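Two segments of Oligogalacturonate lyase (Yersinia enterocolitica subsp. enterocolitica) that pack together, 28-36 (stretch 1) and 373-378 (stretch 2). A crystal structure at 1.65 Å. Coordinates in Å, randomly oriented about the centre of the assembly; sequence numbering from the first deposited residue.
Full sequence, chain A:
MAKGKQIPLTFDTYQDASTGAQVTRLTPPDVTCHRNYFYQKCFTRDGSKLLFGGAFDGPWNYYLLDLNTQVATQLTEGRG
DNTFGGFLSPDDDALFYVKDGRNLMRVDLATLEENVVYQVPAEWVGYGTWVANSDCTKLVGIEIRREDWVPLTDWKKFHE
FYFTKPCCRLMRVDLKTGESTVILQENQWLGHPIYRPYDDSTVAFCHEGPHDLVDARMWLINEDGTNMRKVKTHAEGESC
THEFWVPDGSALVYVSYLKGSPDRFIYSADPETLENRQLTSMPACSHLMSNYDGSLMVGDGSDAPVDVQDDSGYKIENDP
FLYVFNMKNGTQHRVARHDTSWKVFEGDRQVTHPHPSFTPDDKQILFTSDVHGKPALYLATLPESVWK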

ATOM      1  N   PRO A  28      10.007 -12.826  14.419  1.00 10.41           N
ATOM      2  CA  PRO A  28      10.512 -12.608  15.773  1.00 11.01           C
ATOM      3  C   PRO A  28      10.729 -11.120  16.075  1.00 11.83           C
ATOM      4  O   PRO A  28      11.425 -10.448  15.307  1.00 11.67           O
ATOM      5  N   PRO A  29      10.159 -10.618  17.188  1.00 12.21           N
ATOM      6  CA  PRO A  29      10.158  -9.175  17.436  1.00 12.66           C
ATOM      7  C   PRO A  29      11.495  -8.625  17.940  1.00 12.71           C
ATOM      8  O   PRO A  29      11.554  -7.467  18.361  1.00 13.52           O
ATOM      9  N   ASP A  30      12.548  -9.439  17.900  1.00 13.14           N
ATOM     10  CA  ASP A  30      13.893  -8.894  18.081  1.00 13.25           C
ATOM     11  C   ASP A  30      14.539  -8.568  16.736  1.00 12.32           C
ATOM     12  O   ASP A  30      15.697  -8.126  16.696  1.00 12.87           O
ATOM     13  N   VAL A  31      13.817  -8.789  15.632  1.00 11.30           N
ATOM     14  CA  VAL A  31      14.279  -8.375  14.294  1.00  9.65           C
ATOM     15  C   VAL A  31      13.158  -7.559  13.637  1.00 10.26           C
ATOM     16  O   VAL A  31      12.015  -8.011  13.599  1.00  9.88           O
ATOM     17  N   THR A  32      13.483  -6.379  13.117  1.00  8.74           N
ATOM     18  CA  THR A  32      12.468  -5.574  12.432  1.00  8.99           C
ATOM     19  C   THR A  32      12.010  -6.256  11.151  1.00  9.41           C
ATOM     20  O   THR A  32      12.807  -6.500  10.248  1.00  9.67           O
ATOM     21  N   CYS A  33      10.718  -6.600  11.104  1.00  9.32           N
ATOM     22  CA  CYS A  33      10.090  -7.155   9.900  1.00  9.59           C
ATOM     23  C   CYS A  33       8.769  -6.425   9.679  1.00  9.08           C
ATOM     24  O   CYS A  33       8.084  -6.038  10.633  1.00  9.67           O
ATOM     25  N   HIS A  34       8.400  -6.230   8.428  1.00  8.58           N
ATOM     26  CA  HIS A  34       7.153  -5.525   8.161  1.00  8.07           C
ATOM     27  C   HIS A  34       6.528  -6.006   6.871  1.00  8.39           C
ATOM     28  O   HIS A  34       7.212  -6.498   5.974  1.00  8.54           O
ATOM     29  N   ARG A  35       5.210  -5.858   6.779  1.00  8.87           N
ATOM     30  CA  ARG A  35       4.526  -6.185   5.530  1.00  9.32           C
ATOM     31  C   ARG A  35       4.702  -5.070   4.499  1.00  9.50           C
ATOM     32  O   ARG A  35       5.103  -3.958   4.847  1.00  9.05           O
ATOM     33  N   ASN A  36       4.389  -5.343   3.227  1.00  9.27           N
ATOM     34  CA  ASN A  36       4.482  -4.329   2.173  1.00  9.55           C
ATOM     35  C   ASN A  36       3.271  -3.383   2.174  1.00  8.82           C
ATOM     36  O   ASN A  36       2.375  -3.522   3.020  1.00  9.08           O
ATOM     37  N   GLY A 373       7.877  -5.441  20.562  1.00 11.03           N
ATOM     38  CA  GLY A 373       9.266  -4.987  20.519  1.00 11.34           C
ATOM     39  C   GLY A 373       9.543  -4.222  19.243  1.00 11.16           C
ATOM     40  O   GLY A 373       9.236  -3.040  19.133  1.00 12.13           O
ATOM     41  N   LYS A 374      10.104  -4.908  18.261  1.00 10.08           N
ATOM     42  CA  LYS A 374      10.313  -4.291  16.959  1.00  9.66           C
ATOM     43  C   LYS A 374       9.104  -4.638  16.086  1.00  8.40           C
ATOM     44  O   LYS A 374       8.328  -5.528  16.439  1.00  8.31           O
ATOM     45  N   PRO A 375       8.957  -3.952  14.941  1.00  8.20           N
ATOM     46  CA  PRO A 375       7.922  -4.331  13.975  1.00  7.61           C
ATOM     47  C   PRO A 375       7.934  -5.833  13.644  1.00  7.65           C
ATOM     48  O   PRO A 375       9.000  -6.430  13.444  1.00  7.68           O
ATOM     49  N   ALA A 376       6.744  -6.426  13.608  1.00  7.61           N
ATOM     50  CA  ALA A 376       6.581  -7.843  13.277  1.00  7.63           C
ATOM     51  C   ALA A 376       5.295  -8.008  12.467  1.00  8.01           C
ATOM     52  O   ALA A 376       4.453  -7.101  12.428  1.00  7.92           O
ATOM     53  N   LEU A 377       5.154  -9.161  11.829  1.00  7.77           N
ATOM     54  CA  LEU A 377       3.962  -9.492  11.052  1.00  8.19           C
ATOM     55  C   LEU A 377       3.003 -10.363  11.858  1.00  7.70           C
ATOM     56  O   LEU A 377       3.414 -11.277  12.578  1.00  8.73           O
ATOM     57  N   TYR A 378       1.715 -10.062  11.716  1.00  8.36           N
ATOM     58  CA  TYR A 378       0.632 -10.762  12.423  1.00  7.47           C
ATOM     59  C   TYR A 378      -0.494 -11.110  11.471  1.00  7.46           C
ATOM     60  O   TYR A 378      -0.798 -10.352  10.536  1.00  6.98           O
TER

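The one side-chain hydrogen bond between the stretches is made by Lys374. Its CA-to-CB bond points toward stretch 1, and the chain runs out in an m, t, t, t conformation. This extension carries the ammonium to the turn, where NZ donates to the backbone carbonyl of Asp30 (NZ to O, 2.8 Å). The same nitrogen makes a weak hydrogen bond to water 1 (NZ to water O, 3.3 Å), which also accepts from the backbone of Thr32 (N to water O, 3.2 Å), so the water bridges the two stretches.

Two backbone hydrogen bonds fix the frame around these side chains: Lys374 N to Pro29 O, 2.9 Å at 158°, and Cys33 N to Pro375 O, 2.9 Å at 173°. The type I turn from Pro28 to Val31 presents the carbonyls of Pro29 and Asp30 to Lys374. The CA-to-CB bond of Asp30 (chi1 p) points away.

The packing sits on this frame. The CA-to-CB bond of Pro29 (ring C-gamma endo) points sideways, and its CB is 4.1 Å from Lys374 O. That of Thr32, rotamer m, is also sideways, placing OG1 3.6 Å from Lys374 CB and 3.7 Å from Pro375 CD. The CA-to-CB bond of Pro375 (ring C-gamma exo) points toward stretch 1, and its CB comes 3.3 Å from Cys33 O.

Further along, Leu377 starts sideways, but chi1 of -80° (m) and chi2 of 81° (p) bring its end nearer. Its CD1 lies 3.4 Å from His34 N and 3.8 Å from Cys33 CB, the latter an apolar contact with a cysteine in rotamer m. Its CD2 is 4.0 Å from Arg35 CB, beyond which the arginine leads away. The CA-to-CB bond of His34 points away; with chi1 p, its ND1 donates to Arg35 O (2.8 Å, 164°), a bond within stretch 1.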

ATOM      1  CB  PRO A  28      11.848 -13.372  15.775  1.00 10.67           C
ATOM      2  CG  PRO A  28      12.323 -13.307  14.338  1.00 10.37           C
ATOM      3  CD  PRO A  28      11.063 -13.314  13.494  1.00 10.30           C
ATOM      4  CB  PRO A  29       9.033  -8.996  18.467  1.00 12.54           C
ATOM      5  CG  PRO A  29       8.970 -10.305  19.185  1.00 13.72           C
ATOM      6  CD  PRO A  29       9.254 -11.330  18.113  1.00 12.23           C
ATOM      7  CB  ASP A  30      14.792  -9.845  18.893  1.00 14.63           C
ATOM      8  CG  ASP A  30      15.155 -11.090  18.131  1.00 17.70           C
ATOM      9  OD1 ASP A  30      14.266 -11.725  17.516  1.00 18.44           O
ATOM     10  OD2 ASP A  30      16.358 -11.428  18.113  1.00 23.36           O
ATOM     11  CB  VAL A  31      14.623  -9.597  13.409  1.00 10.40           C
ATOM     12  CG1 VAL A  31      15.058  -9.151  11.986  1.00 11.39           C
ATOM     13  CG2 VAL A  31      15.668 -10.447  14.111  1.00  9.63           C
ATOM     14  CB  THR A  32      12.994  -4.150  12.135  1.00  9.11           C
ATOM     15  OG1 THR A  32      13.207  -3.487  13.384  1.00  8.81           O
ATOM     16  CG2 THR A  32      12.007  -3.350  11.268  1.00  8.60           C
ATOM     17  CB  CYS A  33       9.800  -8.651  10.068  1.00  9.75           C
ATOM     18  SG  CYS A  33      11.289  -9.661  10.338  1.00 10.64           S
ATOM     19  CB  HIS A  34       7.396  -4.008   8.056  1.00  8.31           C
ATOM     20  CG  HIS A  34       8.232  -3.639   6.873  1.00  8.16           C
ATOM     21  ND1 HIS A  34       7.688  -3.410   5.626  1.00  7.80           N
ATOM     22  CD2 HIS A  34       9.576  -3.551   6.725  1.00  7.92           C
ATOM     23  CE1 HIS A  34       8.665  -3.134   4.772  1.00  8.64           C
ATOM     24  NE2 HIS A  34       9.820  -3.227   5.411  1.00  9.11           N
ATOM     25  CB  ARG A  35       3.051  -6.435   5.839  1.00  9.88           C
ATOM     26  CG  ARG A  35       2.335  -5.140   6.091  1.00 12.30           C
ATOM     27  CD  ARG A  35       1.690  -4.765   4.744  1.00 20.31           C
ATOM     28  NE  ARG A  35       0.426  -5.385   4.819  1.00 14.54           N
ATOM     29  CZ  ARG A  35      -0.350  -5.903   3.878  1.00 11.63           C
ATOM     30  NH1 ARG A  35      -0.075  -5.943   2.561  1.00  9.64           N
ATOM     31  NH2 ARG A  35      -1.468  -6.417   4.342  1.00 10.19           N
ATOM     32  CB  ASN A  36       4.697  -4.995   0.792  1.00  8.46           C
ATOM     33  CG  ASN A  36       3.435  -5.683   0.239  1.00 10.14           C
ATOM     34  OD1 ASN A  36       3.356  -5.966  -0.967  1.00 10.28           O
ATOM     35  ND2 ASN A  36       2.478  -5.970   1.096  1.00  7.87           N
ATOM     36  CB  LYS A 374      11.617  -4.797  16.348  1.00  9.63           C
ATOM     37  CG  LYS A 374      12.855  -4.382  17.167  1.00 11.92           C
ATOM     38  CD  LYS A 374      14.080  -5.077  16.636  1.00 13.24           C
ATOM     39  CE  LYS A 374      15.324  -4.690  17.409  1.00 17.78           C
ATOM     40  NZ  LYS A 374      16.471  -5.484  16.870  1.00 20.04           N
ATOM     41  CB  PRO A 375       8.291  -3.519  12.739  1.00  7.65           C
ATOM     42  CG  PRO A 375       8.933  -2.276  13.323  1.00  7.41           C
ATOM     43  CD  PRO A 375       9.744  -2.790  14.478  1.00  7.74           C
ATOM     44  CB  ALA A 376       6.535  -8.715  14.581  1.00  8.76           C
ATOM     45  CB  LEU A 377       4.342 -10.209   9.743  1.00  9.47           C
ATOM     46  CG  LEU A 377       4.810  -9.268   8.612  1.00 10.59           C
ATOM     47  CD1 LEU A 377       6.270  -8.876   8.805  1.00 13.37           C
ATOM     48  CD2 LEU A 377       4.583  -9.904   7.258  1.00 13.12           C
ATOM     49  CB  TYR A 378       0.030  -9.875  13.526  1.00  7.61           C
ATOM     50  CG  TYR A 378       1.031  -9.463  14.556  1.00  7.06           C
ATOM     51  CD1 TYR A 378       1.912  -8.397  14.310  1.00  7.99           C
ATOM     52  CD2 TYR A 378       1.139 -10.157  15.766  1.00  8.77           C
ATOM     53  CE1 TYR A 378       2.874  -8.024  15.251  1.00  7.05           C
ATOM     54  CE2 TYR A 378       2.106  -9.794  16.720  1.00  8.62           C
ATOM     55  CZ  TYR A 378       2.957  -8.713  16.438  1.00  7.47           C
ATOM     56  OH  TYR A 378       3.896  -8.346  17.352  1.00  8.96           O
TER
HETATM   57  O   HOH W   1      16.458  -5.256  13.537  1.00  3.87           O